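Local coordinates for DR hemagglutinin structural subunit (Escherichia coli, PDB 1UT1), which forms the structural subunit of an Escherichia coli fimbrial adhesin that binds the Dr blood group antigen and mediates adherence to the upper urinary tract, at residues 80-92 with 130-142. The protein carries 3 engineered substitutions. Numbering follows the deposited sequence.
Sequences FLISDNNRDKLYV and TNTPPGNYTLTLT. With EDO (1,2-ethanediol), chain I.
With CG swung away from its carbonyl carbon (chi1 -72°), Tyr137 turns one face of its ring to Ser83 CB, a CH-pi contact 4.2 Å from the ring centroid. Ser83 itself holds OG between backbone N and carbonyl carbon (chi1 58°), where it accepts Asp88 N at 2.9 Å across the hairpin's loop. The phenol edge runs on past the backbone O of Asp88, and Tyr137 OH donates to Pro133 O at 2.6 Å, in the carbonyl plane on a lone pair, which helps hold the ring's orientation and ties the 130-134 loop to its strand. In this all-beta, immunoglobulin-like Dr adhesin fold, strand 78-83 pairs with both its hairpin partner 89-96 and, antiparallel, strand 135-147: Ile82 N to Thr138 O and Thr138 N to Ile82 O, both 2.9 Å. Core-side, Leu81 crosses Leu139 at about a right angle, Leu81 CG 3.6 Å from Leu139 CB. Beside the turn, Asn136 ND2 donates a hydrogen bond to Asp84 OD2 from above the carboxylate plane, 3.3 Å, while Asn136 OD1 bonds Thr23. One water bridges Ile82 O, Asp84 OD1 and Thr138 OG1. Ethanediol O1, probably from the crystallisation liquor, donates to Asp88 OD2 at 2.6 Å.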
ATOM      1  N   PHE A  80      -6.474  19.560  -7.083  1.00  8.85           N
ATOM      2  CA  PHE A  80      -7.250  19.225  -5.886  1.00  9.64           C
ATOM      3  C   PHE A  80      -6.919  17.831  -5.449  1.00 10.36           C
ATOM      4  O   PHE A  80      -6.602  16.968  -6.292  1.00 10.73           O
ATOM      5  CB  PHE A  80      -8.781  19.348  -6.139  1.00 10.93           C
ATOM      6  CG  PHE A  80      -9.219  18.885  -7.511  1.00 12.13           C
ATOM      7  CD1 PHE A  80      -9.520  17.546  -7.748  1.00 13.09           C
ATOM      8  CD2 PHE A  80      -9.303  19.795  -8.571  1.00 12.68           C
ATOM      9  CE1 PHE A  80      -9.898  17.103  -9.033  1.00 14.57           C
ATOM     10  CE2 PHE A  80      -9.627  19.355  -9.882  1.00 15.02           C
ATOM     11  CZ  PHE A  80      -9.947  18.016 -10.095  1.00 14.88           C
ATOM     12  N   LEU A  81      -6.961  17.602  -4.140  1.00  8.03           N
ATOM     13  CA  LEU A  81      -6.969  16.238  -3.629  1.00  8.52           C
ATOM     14  C   LEU A  81      -8.364  15.726  -3.978  1.00 11.09           C
ATOM     15  O   LEU A  81      -9.311  16.503  -4.055  1.00 10.56           O
ATOM     16  CB  LEU A  81      -6.801  16.193  -2.111  1.00  8.01           C
ATOM     17  CG  LEU A  81      -5.352  16.208  -1.618  1.00 10.62           C
ATOM     18  CD1 LEU A  81      -4.809  17.584  -1.816  1.00 10.07           C
ATOM     19  CD2 LEU A  81      -5.315  15.821  -0.120  1.00  8.48           C
ATOM     20  N   ILE A  82      -8.472  14.424  -4.192  1.00 10.99           N
ATOM     21  CA  ILE A  82      -9.742  13.820  -4.571  1.00 10.58           C
ATOM     22  C   ILE A  82     -10.102  12.717  -3.577  1.00 13.62           C
ATOM     23  O   ILE A  82      -9.229  12.025  -3.074  1.00 11.16           O
ATOM     24  CB  ILE A  82      -9.681  13.256  -6.029  1.00 12.73           C
ATOM     25  CG1 ILE A  82     -11.110  12.963  -6.559  1.00 12.35           C
ATOM     26  CG2 ILE A  82      -8.780  12.021  -6.110  1.00 13.70           C
ATOM     27  CD1 ILE A  82     -11.949  14.239  -6.868  1.00 12.16           C
ATOM     28  N   SER A  83     -11.392  12.591  -3.256  1.00 11.09           N
ATOM     29  CA  SER A  83     -11.839  11.528  -2.335  1.00 10.18           C
ATOM     30  C   SER A  83     -11.652  10.127  -2.968  1.00 13.53           C
ATOM     31  O   SER A  83     -11.515   9.986  -4.190  1.00 11.96           O
ATOM     32  CB  SER A  83     -13.311  11.737  -1.948  1.00 13.32           C
ATOM     33  OG  SER A  83     -14.136  11.743  -3.102  1.00 15.31           O
ATOM     34  N   ASP A  84     -11.676   9.099  -2.126  1.00 14.04           N
ATOM     35  CA  ASP A  84     -11.517   7.717  -2.585  1.00 13.80           C
ATOM     36  C   ASP A  84     -12.550   7.353  -3.692  1.00 16.83           C
ATOM     37  O   ASP A  84     -12.228   6.627  -4.630  1.00 17.83           O
ATOM     38  CB  ASP A  84     -11.687   6.767  -1.405  1.00 13.86           C
ATOM     39  CG  ASP A  84     -10.413   6.584  -0.621  1.00 18.69           C
ATOM     40  OD1 ASP A  84      -9.410   7.252  -0.937  1.00 17.33           O
ATOM     41  OD2 ASP A  84     -10.475   5.909   0.425  1.00 20.18           O
ATOM     42  N   ASN A  85     -13.763   7.887  -3.584  1.00 13.85           N
ATOM     43  CA  ASN A  85     -14.812   7.588  -4.588  1.00 14.13           C
ATOM     44  C   ASN A  85     -14.789   8.471  -5.850  1.00 15.60           C
ATOM     45  O   ASN A  85     -15.602   8.280  -6.761  1.00 16.02           O
ATOM     46  CB  ASN A  85     -16.198   7.525  -3.941  1.00 18.17           C
ATOM     47  CG  ASN A  85     -16.791   8.915  -3.610  1.00 23.36           C
ATOM     48  OD1 ASN A  85     -17.933   9.000  -3.180  1.00 25.55           O
ATOM     49  ND2 ASN A  85     -16.033   9.985  -3.819  1.00 11.31           N
ATOM     50  N   ASN A  86     -13.753   9.319  -5.963  1.00 11.39           N
ATOM     51  CA  ASN A  86     -13.542  10.198  -7.105  1.00 11.39           C
ATOM     52  C   ASN A  86     -14.502  11.349  -7.203  1.00 14.08           C
ATOM     53  O   ASN A  86     -14.467  12.121  -8.149  1.00 14.75           O
ATOM     54  CB  ASN A  86     -13.511   9.409  -8.439  1.00 12.41           C
ATOM     55  CG  ASN A  86     -12.709  10.119  -9.517  1.00 22.64           C
ATOM     56  OD1 ASN A  86     -13.148  10.262 -10.662  1.00 19.98           O
ATOM     57  ND2 ASN A  86     -11.574  10.651  -9.128  1.00 14.07           N
ATOM     58  N   ARG A  87     -15.348  11.514  -6.203  1.00 13.58           N
ATOM     59  CA  ARG A  87     -16.341  12.573  -6.287  1.00 14.13           C
ATOM     60  C   ARG A  87     -15.983  13.934  -5.729  1.00 16.19           C
ATOM     61  O   ARG A  87     -16.352  14.961  -6.304  1.00 15.68           O
ATOM     62  CB  ARG A  87     -17.681  12.128  -5.699  1.00 14.84           C
ATOM     63  CG  ARG A  87     -18.770  13.164  -5.954  1.00 21.37           C
ATOM     64  CD  ARG A  87     -20.158  12.607  -5.762  1.00 23.84           C
ATOM     65  NE  ARG A  87     -20.413  11.348  -6.475  1.00 18.42           N
ATOM     66  CZ  ARG A  87     -21.422  10.543  -6.154  1.00 28.69           C
ATOM     67  NH1 ARG A  87     -22.231  10.900  -5.177  1.00 22.04           N
ATOM     68  NH2 ARG A  87     -21.619   9.390  -6.787  1.00 22.70           N
ATOM     69  N   ASP A  88     -15.417  13.946  -4.530  1.00 12.15           N
ATOM     70  CA  ASP A  88     -15.268  15.175  -3.781  1.00 11.03           C
ATOM     71  C   ASP A  88     -13.867  15.741  -3.875  1.00 13.54           C
ATOM     72  O   ASP A  88     -12.869  15.006  -3.753  1.00 11.22           O
ATOM     73  CB  ASP A  88     -15.681  14.960  -2.323  1.00 11.30           C
ATOM     74  CG  ASP A  88     -17.108  14.450  -2.205  1.00 19.99           C
ATOM     75  OD1 ASP A  88     -18.021  15.165  -2.659  1.00 17.29           O
ATOM     76  OD2 ASP A  88     -17.301  13.284  -1.782  1.00 21.54           O
ATOM     77  N   LYS A  89     -13.817  17.037  -4.188  1.00 11.26           N
ATOM     78  CA  LYS A  89     -12.564  17.747  -4.378  1.00 10.75           C
ATOM     79  C   LYS A  89     -12.175  18.637  -3.184  1.00 12.26           C
ATOM     80  O   LYS A  89     -13.020  19.330  -2.582  1.00 11.76           O
ATOM     81  CB  LYS A  89     -12.652  18.625  -5.630  1.00 10.90           C
ATOM     82  CG  LYS A  89     -12.974  17.865  -6.902  1.00 14.05           C
ATOM     83  CD  LYS A  89     -13.261  18.886  -8.021  1.00 19.69           C
ATOM     84  CE  LYS A  89     -13.618  18.183  -9.328  1.00 27.22           C
ATOM     85  NZ  LYS A  89     -13.951  19.191 -10.373  1.00 45.81           N
ATOM     86  N   LEU A  90     -10.871  18.689  -2.915  1.00 10.14           N
ATOM     87  CA  LEU A  90     -10.330  19.645  -1.941  1.00 10.34           C
ATOM     88  C   LEU A  90      -9.286  20.445  -2.709  1.00 12.33           C
ATOM     89  O   LEU A  90      -8.217  19.916  -3.043  1.00 10.79           O
ATOM     90  CB  LEU A  90      -9.682  18.902  -0.780  1.00 10.04           C
ATOM     91  CG  LEU A  90      -9.006  19.724   0.319  1.00 12.89           C
ATOM     92  CD1 LEU A  90     -10.044  20.692   0.968  1.00 12.36           C
ATOM     93  CD2 LEU A  90      -8.449  18.733   1.397  1.00 13.90           C
ATOM     94  N   TYR A  91      -9.653  21.666  -3.119  1.00  9.90           N
ATOM     95  CA  TYR A  91      -8.783  22.470  -3.969  1.00  8.85           C
ATOM     96  C   TYR A  91      -7.561  22.907  -3.201  1.00 10.72           C
ATOM     97  O   TYR A  91      -7.656  23.382  -2.057  1.00  9.60           O
ATOM     98  CB  TYR A  91      -9.526  23.687  -4.472  1.00 10.19           C
ATOM     99  CG  TYR A  91     -10.602  23.297  -5.459  1.00 12.60           C
ATOM    100  CD1 TYR A  91     -11.920  23.156  -5.056  1.00 15.21           C
ATOM    101  CD2 TYR A  91     -10.281  23.053  -6.786  1.00 13.69           C
ATOM    102  CE1 TYR A  91     -12.919  22.802  -5.971  1.00 16.22           C
ATOM    103  CE2 TYR A  91     -11.261  22.662  -7.692  1.00 16.39           C
ATOM    104  CZ  TYR A  91     -12.572  22.527  -7.268  1.00 23.00           C
ATOM    105  OH  TYR A  91     -13.560  22.224  -8.202  1.00 22.48           O
ATOM    106  N   VAL A  92      -6.427  22.872  -3.883  1.00  8.59           N
ATOM    107  CA  VAL A  92      -5.181  23.275  -3.254  1.00  8.12           C
ATOM    108  C   VAL A  92      -4.340  24.184  -4.144  1.00 10.77           C
ATOM    109  O   VAL A  92      -4.409  24.109  -5.383  1.00 10.21           O
ATOM    110  CB  VAL A  92      -4.307  22.027  -2.862  1.00 10.35           C
ATOM    111  CG1 VAL A  92      -5.003  21.194  -1.763  1.00 10.94           C
ATOM    112  CG2 VAL A  92      -3.969  21.126  -4.110  1.00 11.31           C
ATOM    113  N   THR A 130     -14.240  24.464   4.718  1.00 12.79           N
ATOM    114  CA  THR A 130     -14.677  23.869   5.970  1.00 12.76           C
ATOM    115  C   THR A 130     -15.945  23.002   5.896  1.00 15.68           C
ATOM    116  O   THR A 130     -16.365  22.436   6.905  1.00 16.67           O
ATOM    117  CB  THR A 130     -14.829  24.929   7.090  1.00 13.31           C
ATOM    118  OG1 THR A 130     -15.793  25.899   6.700  1.00 15.00           O
ATOM    119  CG2 THR A 130     -13.503  25.611   7.392  1.00 14.29           C
ATOM    120  N   ASN A 131     -16.542  22.893   4.715  1.00 14.95           N
ATOM    121  CA  ASN A 131     -17.703  21.994   4.499  1.00 16.30           C
ATOM    122  C   ASN A 131     -17.332  20.737   3.709  1.00 19.24           C
ATOM    123  O   ASN A 131     -18.208  20.012   3.227  1.00 19.33           O
ATOM    124  CB  ASN A 131     -18.838  22.717   3.761  1.00 19.47           C
ATOM    125  CG  ASN A 131     -19.540  23.748   4.646  1.00 51.69           C
ATOM    126  OD1 ASN A 131     -19.710  23.537   5.848  1.00 41.12           O
ATOM    127  ND2 ASN A 131     -19.890  24.889   4.064  1.00 46.41           N
ATOM    128  N   THR A 132     -16.034  20.494   3.540  1.00 13.92           N
ATOM    129  CA  THR A 132     -15.581  19.307   2.822  1.00 12.79           C
ATOM    130  C   THR A 132     -16.147  18.063   3.496  1.00 12.97           C
ATOM    131  O   THR A 132     -16.042  17.921   4.703  1.00 13.96           O
ATOM    132  CB  THR A 132     -14.030  19.231   2.850  1.00 14.27           C
ATOM    133  OG1 THR A 132     -13.509  20.371   2.153  1.00 12.18           O
ATOM    134  CG2 THR A 132     -13.527  17.939   2.184  1.00 14.53           C
ATOM    135  N   PRO A 133     -16.741  17.153   2.725  1.00 13.35           N
ATOM    136  CA  PRO A 133     -17.290  15.929   3.339  1.00 13.27           C
ATOM    137  C   PRO A 133     -16.164  15.082   3.960  1.00 14.41           C
ATOM    138  O   PRO A 133     -15.089  14.912   3.363  1.00 13.60           O
ATOM    139  CB  PRO A 133     -17.901  15.171   2.157  1.00 14.32           C
ATOM    140  CG  PRO A 133     -18.046  16.145   1.061  1.00 18.36           C
ATOM    141  CD  PRO A 133     -16.974  17.196   1.276  1.00 15.07           C
ATOM    142  N   PRO A 134     -16.439  14.464   5.108  1.00 12.68           N
ATOM    143  CA  PRO A 134     -15.460  13.544   5.692  1.00 12.85           C
ATOM    144  C   PRO A 134     -15.138  12.399   4.706  1.00 14.95           C
ATOM    145  O   PRO A 134     -16.008  11.917   3.967  1.00 16.34           O
ATOM    146  CB  PRO A 134     -16.184  13.001   6.935  1.00 14.01           C
ATOM    147  CG  PRO A 134     -17.105  14.170   7.338  1.00 16.29           C
ATOM    148  CD  PRO A 134     -17.568  14.735   6.025  1.00 13.45           C
ATOM    149  N   GLY A 135     -13.865  12.025   4.651  1.00 11.51           N
ATOM    150  CA  GLY A 135     -13.417  10.959   3.770  1.00 10.74           C
ATOM    151  C   GLY A 135     -11.893  10.986   3.658  1.00 13.35           C
ATOM    152  O   GLY A 135     -11.224  11.726   4.382  1.00 12.30           O
ATOM    153  N   ASN A 136     -11.368  10.132   2.778  1.00  9.96           N
ATOM    154  CA  ASN A 136      -9.923  10.038   2.510  1.00  9.36           C
ATOM    155  C   ASN A 136      -9.649  10.690   1.185  1.00 10.69           C
ATOM    156  O   ASN A 136     -10.290  10.385   0.174  1.00 10.09           O
ATOM    157  CB  ASN A 136      -9.474   8.564   2.467  1.00 10.08           C
ATOM    158  CG  ASN A 136      -9.857   7.821   3.712  1.00 22.98           C
ATOM    159  OD1 ASN A 136      -9.503   8.230   4.820  1.00 19.16           O
ATOM    160  ND2 ASN A 136     -10.739   6.837   3.562  1.00 21.19           N
ATOM    161  N   TYR A 137      -8.715  11.619   1.195  1.00  8.48           N
ATOM    162  CA  TYR A 137      -8.411  12.435   0.034  1.00  8.16           C
ATOM    163  C   TYR A 137      -6.971  12.232  -0.330  1.00 11.51           C
ATOM    164  O   TYR A 137      -6.135  12.067   0.534  1.00 11.18           O
ATOM    165  CB  TYR A 137      -8.644  13.910   0.393  1.00  9.75           C
ATOM    166  CG  TYR A 137     -10.110  14.246   0.529  1.00  9.52           C
ATOM    167  CD1 TYR A 137     -10.816  14.829  -0.533  1.00 11.19           C
ATOM    168  CD2 TYR A 137     -10.793  13.982   1.719  1.00 10.47           C
ATOM    169  CE1 TYR A 137     -12.191  15.089  -0.429  1.00 10.02           C
ATOM    170  CE2 TYR A 137     -12.158  14.292   1.861  1.00 11.48           C
ATOM    171  CZ  TYR A 137     -12.863  14.771   0.750  1.00 11.70           C
ATOM    172  OH  TYR A 137     -14.209  15.065   0.874  1.00 11.55           O
ATOM    173  N   THR A 138      -6.686  12.296  -1.626  1.00 10.12           N
ATOM    174  CA  THR A 138      -5.340  11.996  -2.117  1.00 10.22           C
ATOM    175  C   THR A 138      -4.955  12.932  -3.271  1.00 12.46           C
ATOM    176  O   THR A 138      -5.805  13.254  -4.133  1.00 11.58           O
ATOM    177  CB  THR A 138      -5.294  10.474  -2.649  1.00 13.34           C
ATOM    178  OG1 THR A 138      -5.805   9.578  -1.641  1.00 12.68           O
ATOM    179  CG2 THR A 138      -3.882  10.056  -2.985  1.00 12.37           C
ATOM    180  N   LEU A 139      -3.665  13.300  -3.322  1.00  8.96           N
ATOM    181  CA  LEU A 139      -3.103  14.048  -4.440  1.00  9.45           C
ATOM    182  C   LEU A 139      -1.822  13.313  -4.831  1.00 13.60           C
ATOM    183  O   LEU A 139      -0.944  13.088  -3.996  1.00 13.60           O
ATOM    184  CB  LEU A 139      -2.756  15.491  -4.074  1.00  9.22           C
ATOM    185  CG  LEU A 139      -1.847  16.210  -5.091  1.00 11.94           C
ATOM    186  CD1 LEU A 139      -2.563  16.401  -6.422  1.00 12.53           C
ATOM    187  CD2 LEU A 139      -1.424  17.575  -4.531  1.00 12.09           C
ATOM    188  N   THR A 140      -1.752  12.867  -6.079  1.00  9.40           N
ATOM    189  CA  THR A 140      -0.601  12.086  -6.526  1.00  9.10           C
ATOM    190  C   THR A 140       0.200  12.880  -7.574  1.00 11.54           C
ATOM    191  O   THR A 140      -0.383  13.415  -8.533  1.00 12.07           O
ATOM    192  CB  THR A 140      -1.092  10.757  -7.123  1.00 13.09           C
ATOM    193  OG1 THR A 140      -1.794  10.014  -6.110  1.00 14.25           O
ATOM    194  CG2 THR A 140       0.078   9.937  -7.618  1.00 13.33           C
ATOM    195  N   LEU A 141       1.508  13.017  -7.349  1.00  8.99           N
ATOM    196  CA  LEU A 141       2.393  13.815  -8.232  1.00  8.84           C
ATOM    197  C   LEU A 141       3.572  12.956  -8.686  1.00 12.89           C
ATOM    198  O   LEU A 141       4.233  12.299  -7.872  1.00 13.74           O
ATOM    199  CB  LEU A 141       2.946  15.031  -7.494  1.00  9.37           C
ATOM    200  CG  LEU A 141       1.884  16.071  -7.030  1.00 12.49           C
ATOM    201  CD1 LEU A 141       2.499  17.067  -6.011  1.00 12.31           C
ATOM    202  CD2 LEU A 141       1.343  16.814  -8.214  1.00 12.67           C
ATOM    203  N   THR A 142       3.825  12.971  -9.980  1.00  9.50           N
ATOM    204  CA  THR A 142       4.889  12.158 -10.562  1.00  9.11           C
ATOM    205  C   THR A 142       5.931  13.074 -11.172  1.00 10.23           C
ATOM    206  O   THR A 142       5.602  13.988 -11.923  1.00  9.62           O
ATOM    207  CB  THR A 142       4.328  11.237 -11.685  1.00 16.03           C
ATOM    208  OG1 THR A 142       3.376  10.332 -11.114  1.00 14.76           O
ATOM    209  CG2 THR A 142       5.501  10.420 -12.351  1.00 13.00           C
TER
HETATM  210  C1  EDO I1142     -16.187  11.535   0.713  1.00 27.05           C
HETATM  211  O1  EDO I1142     -16.205  11.219  -0.684  1.00 26.04           O
HETATM  212  C2  EDO I1142     -17.644  11.594   1.228  1.00 28.86           C
HETATM  213  O2  EDO I1142     -18.404  10.498   0.673  1.00 29.85           O
HETATM  214  O   HOH W   1      -8.412   9.419  -2.343  1.00 13.46           O